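Local coordinates for protein DPSA (Streptomyces coelicolor, PDB 4CY9) that probably oxidises and stores iron inside a hollow shell of twelve subunits, as a Dps-family ferritin that is also linked to DNA binding, at residues 36-41 / 58-63; 69-74 / 139-144. All coordinates share one frame; numbering follows the deposited sequence.

Interaction 1 (36-41 / 58-63); sequences LTLKHV and DPQVDQ
V61, L38 and K39 bury the most surface between 36-41 and 58-63, and V61 meets the other two with separate methyls. Its CG2 lies against CB of L38 at 3.6 Å, while CG1 sits 4.0 Å from CG of K39. V61 has CG1 anti to the backbone N (chi1 170°), which splits the methyls between the two neighbours. Beyond its CB, L38 sends CD1 to CG of Q60, 3.6 Å away, and Y116 and F151, from helices 105-133 and 135-158, pack on L38; the amide NE2 of Q60 is hydrogen-bonded to Y116. The K39 chain bends at chi2 (-66°), crosses V61 at about a right angle and then runs on extended. Its NZ thereby reaches OD1 of D58 at 2.8 Å, a salt bridge on the syn lone pair, and also pairs with D69 of a second subunit in the modelled conformer of that acid. An alanine in place of K39 would probably leave both carboxylates without their shared cation and uncover one flank of V61. The short axes approach to 9.3 Å at 164° between their directions, and L38 and V61 have CA atoms 6.2 Å apart: a close antiparallel pairing of helices 14-44 and 50-77, the first helical hairpin of the ferritin-like four-helix bundle.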
# COMPACT_ATOMS: atom_id res chain seq x y z
N LEU A 36 28.65 -4.63 7.37
CA LEU A 36 29.16 -3.79 8.50
C LEU A 36 30.00 -2.66 7.90
O LEU A 36 29.89 -1.49 8.35
CB LEU A 36 30.14 -4.64 9.41
CG LEU A 36 29.30 -5.70 10.14
CD1 LEU A 36 30.31 -6.67 10.85
CD2 LEU A 36 28.42 -5.11 11.30
N THR A 37 30.82 -2.96 6.91
CA THR A 37 31.72 -1.96 6.36
C THR A 37 30.91 -0.94 5.53
O THR A 37 31.23 0.27 5.57
CB THR A 37 32.77 -2.64 5.43
OG1 THR A 37 33.59 -3.48 6.30
CG2 THR A 37 33.67 -1.63 4.69
N LEU A 38 29.87 -1.38 4.83
CA LEU A 38 29.05 -0.36 4.08
C LEU A 38 28.37 0.59 5.09
O LEU A 38 28.30 1.78 4.77
CB LEU A 38 27.91 -1.11 3.31
CG LEU A 38 28.53 -1.88 2.06
CD1 LEU A 38 27.39 -2.83 1.57
CD2 LEU A 38 28.85 -0.87 0.93
N LYS A 39 27.89 0.08 6.23
CA LYS A 39 27.26 1.02 7.17
C LYS A 39 28.34 1.94 7.71
O LYS A 39 28.10 3.14 7.89
CB LYS A 39 26.63 0.29 8.35
CG LYS A 39 25.16 -0.24 8.07
CD LYS A 39 24.32 1.09 7.88
CE LYS A 39 22.85 0.85 8.00
NZ LYS A 39 22.18 2.20 7.83
N HIS A 40 29.52 1.41 8.00
CA HIS A 40 30.63 2.32 8.43
C HIS A 40 30.90 3.43 7.45
O HIS A 40 31.10 4.60 7.86
CB HIS A 40 31.89 1.40 8.65
CG HIS A 40 33.13 2.16 9.00
ND1 HIS A 40 33.49 2.45 10.30
CD2 HIS A 40 34.08 2.77 8.17
CE1 HIS A 40 34.64 3.17 10.28
NE2 HIS A 40 35.00 3.38 8.99
N VAL A 41 30.93 3.10 6.16
CA VAL A 41 31.15 4.15 5.16
C VAL A 41 29.96 5.12 5.21
O VAL A 41 30.12 6.36 5.12
CB VAL A 41 31.33 3.52 3.74
CG1 VAL A 41 31.46 4.65 2.73
CG2 VAL A 41 32.68 2.70 3.75
N ASP A 58 22.67 2.89 1.11
CA ASP A 58 21.65 2.20 1.98
C ASP A 58 20.92 1.00 1.26
O ASP A 58 20.76 -0.04 1.96
CB ASP A 58 20.79 3.29 2.75
CG ASP A 58 21.11 3.29 4.35
OD1 ASP A 58 22.03 2.43 5.09
OD2 ASP A 58 20.37 4.11 4.91
N PRO A 59 20.52 1.07 0.01
CA PRO A 59 19.90 -0.12 -0.50
C PRO A 59 20.91 -1.29 -0.70
O PRO A 59 20.48 -2.45 -0.69
CB PRO A 59 19.37 0.26 -1.85
CG PRO A 59 20.09 1.53 -2.27
CD PRO A 59 20.27 2.24 -0.95
N GLN A 60 22.20 -0.99 -0.90
CA GLN A 60 23.17 -2.06 -1.00
C GLN A 60 23.39 -2.73 0.38
O GLN A 60 23.55 -3.94 0.44
CB GLN A 60 24.47 -1.46 -1.52
CG GLN A 60 25.56 -2.51 -1.57
CD GLN A 60 25.36 -3.63 -2.66
OE1 GLN A 60 24.24 -3.79 -3.35
NE2 GLN A 60 26.37 -4.39 -2.85
N VAL A 61 23.31 -1.95 1.48
CA VAL A 61 23.39 -2.55 2.84
C VAL A 61 22.29 -3.58 2.96
O VAL A 61 22.46 -4.73 3.40
CB VAL A 61 23.19 -1.47 3.95
CG1 VAL A 61 23.03 -2.17 5.33
CG2 VAL A 61 24.46 -0.60 3.99
N ASP A 62 21.08 -3.17 2.54
CA ASP A 62 19.94 -4.08 2.68
C ASP A 62 20.08 -5.32 1.80
O ASP A 62 19.79 -6.42 2.26
CB ASP A 62 18.59 -3.39 2.21
CG ASP A 62 18.20 -2.17 3.12
OD1 ASP A 62 18.67 -2.09 4.26
OD2 ASP A 62 17.43 -1.31 2.56
N GLN A 63 20.57 -5.12 0.58
CA GLN A 63 20.74 -6.23 -0.37
C GLN A 63 21.82 -7.21 0.14
O GLN A 63 21.67 -8.49 0.04
CB GLN A 63 21.15 -5.70 -1.79
CG GLN A 63 21.21 -6.90 -2.72
CD GLN A 63 20.62 -6.88 -4.20
OE1 GLN A 63 20.24 -5.86 -4.83
NE2 GLN A 63 20.57 -8.07 -4.74

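Interaction 2 (69-74 / 139-144)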
# COMPACT_ATOMS: atom_id res chain seq x y z
N ASP A 69 21.89 -13.63 4.71
CA ASP A 69 20.78 -14.49 5.21
C ASP A 69 20.66 -15.70 4.32
O ASP A 69 20.50 -16.85 4.83
CB ASP A 69 19.39 -13.77 5.10
CG ASP A 69 19.19 -12.77 6.21
OD1 ASP A 69 19.84 -13.05 7.23
OD2 ASP A 69 18.38 -11.76 6.13
N ASP A 70 20.70 -15.48 3.00
CA ASP A 70 20.39 -16.63 2.13
C ASP A 70 21.61 -17.62 2.11
O ASP A 70 21.42 -18.85 2.05
CB ASP A 70 20.18 -16.17 0.66
CG ASP A 70 18.82 -15.46 0.48
OD1 ASP A 70 17.90 -15.70 1.33
OD2 ASP A 70 18.65 -14.70 -0.45
N VAL A 71 22.86 -17.04 2.17
CA VAL A 71 24.03 -18.01 2.32
C VAL A 71 23.96 -18.74 3.62
O VAL A 71 24.19 -19.97 3.69
CB VAL A 71 25.36 -17.22 2.17
CG1 VAL A 71 26.58 -18.10 2.58
CG2 VAL A 71 25.52 -16.70 0.70
N ALA A 72 23.66 -18.03 4.72
CA ALA A 72 23.57 -18.72 6.03
C ALA A 72 22.54 -19.85 6.04
O ALA A 72 22.82 -20.91 6.60
CB ALA A 72 23.20 -17.66 7.15
N GLU A 73 21.34 -19.58 5.51
CA GLU A 73 20.29 -20.61 5.57
C GLU A 73 20.66 -21.76 4.59
O GLU A 73 20.23 -22.88 4.83
CB GLU A 73 18.93 -20.01 5.19
CG GLU A 73 18.61 -19.12 6.46
CD GLU A 73 17.11 -18.63 6.46
OE1 GLU A 73 16.55 -18.61 5.33
OE2 GLU A 73 16.72 -18.08 7.47
N ARG A 74 21.48 -21.45 3.58
CA ARG A 74 21.88 -22.58 2.67
C ARG A 74 22.92 -23.44 3.40
O ARG A 74 22.88 -24.70 3.33
CB ARG A 74 22.53 -21.98 1.39
CG ARG A 74 22.87 -23.13 0.40
CD ARG A 74 21.51 -23.82 -0.02
NE ARG A 74 21.81 -24.87 -1.06
CZ ARG A 74 20.84 -25.72 -1.46
NH1 ARG A 74 19.61 -25.63 -0.91
NH2 ARG A 74 21.17 -26.68 -2.35
N ASP A 139 23.83 -21.67 -8.36
CA ASP A 139 22.90 -20.66 -8.91
C ASP A 139 22.72 -19.53 -7.88
O ASP A 139 22.58 -18.34 -8.31
CB ASP A 139 21.59 -21.41 -9.20
CG ASP A 139 20.52 -20.52 -9.73
OD1 ASP A 139 20.62 -19.97 -10.78
OD2 ASP A 139 19.52 -20.30 -9.05
N LEU A 140 22.56 -19.83 -6.63
CA LEU A 140 22.33 -18.75 -5.63
C LEU A 140 23.56 -17.82 -5.69
O LEU A 140 23.41 -16.54 -5.76
CB LEU A 140 22.32 -19.41 -4.24
CG LEU A 140 22.34 -18.39 -3.06
CD1 LEU A 140 21.02 -17.55 -3.10
CD2 LEU A 140 22.43 -19.18 -1.72
N LEU A 141 24.78 -18.41 -5.69
CA LEU A 141 25.95 -17.55 -5.64
C LEU A 141 26.12 -16.72 -6.93
O LEU A 141 26.63 -15.58 -6.88
CB LEU A 141 27.25 -18.42 -5.43
CG LEU A 141 27.28 -19.10 -4.04
CD1 LEU A 141 28.48 -20.09 -4.07
CD2 LEU A 141 27.43 -18.06 -2.91
N ILE A 142 25.78 -17.29 -8.09
CA ILE A 142 25.95 -16.48 -9.34
C ILE A 142 25.06 -15.21 -9.36
O ILE A 142 25.56 -14.17 -9.79
CB ILE A 142 25.62 -17.37 -10.57
CG1 ILE A 142 26.76 -18.34 -10.68
CG2 ILE A 142 25.58 -16.46 -11.83
CD1 ILE A 142 26.38 -19.47 -11.76
N GLY A 143 23.80 -15.32 -8.95
CA GLY A 143 22.95 -14.11 -8.88
C GLY A 143 23.52 -13.06 -7.88
O GLY A 143 23.48 -11.84 -8.20
N GLN A 144 24.03 -13.49 -6.72
CA GLN A 144 24.64 -12.59 -5.75
C GLN A 144 25.86 -11.92 -6.34
O GLN A 144 26.06 -10.70 -6.21
CB GLN A 144 25.06 -13.37 -4.49
CG GLN A 144 23.75 -13.97 -3.84
CD GLN A 144 24.05 -14.59 -2.52
OE1 GLN A 144 25.20 -15.00 -2.31
NE2 GLN A 144 23.05 -14.78 -1.61
O HOH W 1 20.46 -13.66 -2.11
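D70 faces both L140 and Q144 and makes the one water-mediated polar link between 69-74 and 139-144. Its CB lies 3.9 Å from NE2 of Q144 and 4.1 Å from CD1 of L140. Its carboxylate OD2 accepts a hydrogen bond from a water at 2.7 Å, and the same water accepts one from NE2 of Q144 at 2.9 Å, so a single molecule joins the acid to the amide. That NE2 has a second, weak bond to the carbonyl of M67, about one turn earlier on the same helix as D70.

V71 follows on the inner side. Its CG2 touches OE1 of Q144 at 3.5 Å and lies more loosely, 4.3 Å, from CD2 of L141. The oxygen of this buried amide therefore faces a methyl, and the model gives it no hydrogen-bonding partner. L24, L28 and L31 of helix 14-44 pack on V71, and M123 of helix 105-133 touches L141 and Q144. All four long helices of the ferritin-like bundle thus converge here, with 50-77 and 135-158 locally antiparallel at 166° and their local axes 11.1 Å apart.

R74, a turn beyond D70, offers CB to CD2 of L140 at 4.2 Å. With CG anti to the backbone N (chi1 170°), the leucine carries its methyls toward D70 and R74, and CD2 also reaches the carbonyl O of D70. R74's chain bends at chi2 (63°), and its guanidinium leaves the leucine for other charges: NH2 pairs with D134 and with E149 of a third subunit, while NE bonds T137.

How the interactions relate
Interactions 1 and 2 lie in series on helix 50-77: 58-63 packs against helix 14-44, and 69-74, further along, against helix 135-158. Their centres are about 18 Å apart and their nearest atoms about 6 Å, so they do not touch directly. The local helix axes of interaction 1 run closer together, and it buries slightly more surface (238 against 202 Å²). Between subunits the two meet, because D69 in its modelled conformer receives K39 of a second subunit. D69 and E73 also meet W43 and H54 of that subunit, where Dps proteins carry their intersubunit ferroxidase centre, so 69-74 probably borders that site. Interaction 2 also borders a third subunit, through R74, L140 and D139.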